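Local structure of ADP-ribosylation factor-binding protein GGA2 (Saccharomyces cerevisiae, 3MNM) at residues V13-P17 against N18-E22. The protein may help regulate membrane traffic through the trans-Golgi network, this chain being its GAE domain, an Ig-like beta sandwich. Numbering follows the deposited sequence.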
loop_
_atom_site.group_PDB
_atom_site.type_symbol
_atom_site.label_atom_id
_atom_site.label_comp_id
_atom_site.label_asym_id
_atom_site.label_seq_id
_atom_site.Cartn_x
_atom_site.Cartn_y
_atom_site.Cartn_z
ATOM N N VAL A 13 5.722 -5.095 1.305
ATOM C CA VAL A 13 6.226 -3.798 0.898
ATOM C C VAL A 13 7.070 -3.215 2.015
ATOM O O VAL A 13 8.177 -2.755 1.783
ATOM C CB VAL A 13 5.071 -2.816 0.560
ATOM C CG1 VAL A 13 5.623 -1.440 0.226
ATOM C CG2 VAL A 13 4.234 -3.368 -0.604
ATOM N N ASN A 14 6.538 -3.207 3.234
ATOM C CA ASN A 14 7.293 -2.697 4.365
ATOM C C ASN A 14 6.739 -3.203 5.681
ATOM O O ASN A 14 5.541 -3.457 5.803
ATOM C CB ASN A 14 7.284 -1.170 4.384
ATOM C CG ASN A 14 8.421 -0.597 5.201
ATOM O OD1 ASN A 14 9.581 -0.750 4.837
ATOM N ND2 ASN A 14 8.094 0.068 6.313
ATOM N N GLN A 15 7.618 -3.347 6.664
ATOM C CA GLN A 15 7.191 -3.601 8.032
ATOM C C GLN A 15 7.977 -2.704 8.964
ATOM O O GLN A 15 9.206 -2.736 8.984
ATOM C CB GLN A 15 7.362 -5.071 8.396
ATOM C CG GLN A 15 7.115 -5.370 9.859
ATOM C CD GLN A 15 6.917 -6.846 10.117
ATOM O OE1 GLN A 15 6.539 -7.603 9.215
ATOM N NE2 GLN A 15 7.167 -7.268 11.357
ATOM N N SER A 16 7.265 -1.878 9.724
ATOM C CA SER A 16 7.888 -0.990 10.671
ATOM C C SER A 16 7.507 -1.475 12.069
ATOM O O SER A 16 6.870 -2.519 12.200
ATOM C CB SER A 16 7.409 0.447 10.440
ATOM O OG SER A 16 6.080 0.612 10.928
ATOM N N PRO A 17 7.904 -0.733 13.109
ATOM C CA PRO A 17 7.496 -1.131 14.464
ATOM C C PRO A 17 5.977 -1.117 14.620
ATOM O O PRO A 17 5.442 -1.851 15.451
ATOM C CB PRO A 17 8.114 -0.048 15.350
ATOM C CG PRO A 17 9.288 0.483 14.543
ATOM C CD PRO A 17 8.831 0.413 13.116
ATOM N N ASN A 18 5.289 -0.299 13.827
ATOM C CA ASN A 18 3.838 -0.127 14.009
ATOM C C ASN A 18 2.970 -0.677 12.885
ATOM O O ASN A 18 1.786 -0.930 13.097
ATOM C CB ASN A 18 3.486 1.351 14.144
ATOM C CG ASN A 18 4.278 2.047 15.216
ATOM O OD1 ASN A 18 4.363 1.570 16.344
ATOM N ND2 ASN A 18 4.846 3.204 14.875
ATOM N N LEU A 19 3.531 -0.825 11.684
ATOM C CA LEU A 19 2.700 -0.967 10.496
ATOM C C LEU A 19 3.304 -1.909 9.470
ATOM O O LEU A 19 4.477 -1.779 9.099
ATOM C CB LEU A 19 2.468 0.408 9.837
ATOM C CG LEU A 19 1.562 0.440 8.597
ATOM C CD1 LEU A 19 0.104 0.119 8.976
ATOM C CD2 LEU A 19 1.630 1.788 7.867
ATOM N N LYS A 20 2.486 -2.838 9.009
ATOM C CA LYS A 20 2.872 -3.744 7.938
ATOM C C LYS A 20 2.087 -3.398 6.674
ATOM O O LYS A 20 0.867 -3.280 6.713
ATOM C CB LYS A 20 2.615 -5.191 8.363
ATOM C CG LYS A 20 2.854 -6.232 7.278
ATOM C CD LYS A 20 2.362 -7.598 7.766
ATOM C CE LYS A 20 3.351 -8.715 7.515
ATOM N NZ LYS A 20 2.838 -10.009 8.093
ATOM N N ILE A 21 2.791 -3.209 5.558
ATOM C CA ILE A 21 2.144 -2.905 4.287
ATOM C C ILE A 21 2.425 -4.023 3.307
ATOM O O ILE A 21 3.587 -4.394 3.116
ATOM C CB ILE A 21 2.651 -1.578 3.658
ATOM C CG1 ILE A 21 2.570 -0.414 4.661
ATOM C CG2 ILE A 21 1.898 -1.294 2.327
ATOM C CD1 ILE A 21 3.173 0.912 4.141
ATOM N N GLU A 22 1.372 -4.563 2.701
ATOM C CA GLU A 22 1.504 -5.595 1.671
ATOM C C GLU A 22 0.717 -5.242 0.408
ATOM O O GLU A 22 -0.311 -4.570 0.479
ATOM C CB GLU A 22 1.014 -6.949 2.201
ATOM C CG GLU A 22 1.767 -7.459 3.411
ATOM C CD GLU A 22 1.063 -8.632 4.067
ATOM O OE1 GLU A 22 -0.119 -8.478 4.445
ATOM O OE2 GLU A 22 1.687 -9.711 4.204
HETATM O O HOH W 1 5.339 0.006 7.125
#
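Ser16 OG accepts two backbone N-H groups across the turn, from Asn18 N at 3.1 Å and from Leu19 N at 3.0 Å, the latter bond clearly bent (135° at the hydrogen). With chi1 at 75°, OG lies between its own backbone N and carbonyl carbon, which turns it toward the chain after Pro17, in the manner of an ST turn. The backbone closes the same turn: Ser16 N donates to Leu19 O at 2.9 Å, tilted 28° from the carbonyl plane. That carbonyl also takes a hydrogen from a water 2.8 Å from Leu19 O, and the water in turn accepts from Asn14 ND2, tying this amide to the turn.

Farther along the hairpin, Ile21 N to Asn14 O, at 2.8 Å, is nearly straight and in the carbonyl plane. Ile21 O instead receives both Val13 N (2.9 Å) and Asn14 N (3.2 Å), the signature of a classic beta bulge; there Val13 CB lies 3.9 Å from the Ile21 CG2 methyl. On the face opposite Asn14 and Ile21, Gln15 and Lys20 form an antiparallel non-hydrogen-bonded pair, and Gln15 OE1 comes nearest to Lys20 CE where the two side chains pass at an angle.

Outside the hairpin, the opposing sheet contributes Glu114, hydrogen-bonded to Ser16 OG, and Trp101, which packs against Val13, Asn14 and Ile21. Replacing Ser16 by alanine removes the hydroxyl, and the Asn18 and Leu19 amides would probably lose this acceptor and Glu114 its partner. The turn is thus held by the backbone bond Ser16 N to Leu19 O together with a hydroxyl that takes two amides, and through Glu114 that hydroxyl also joins the two sheets of the sandwich.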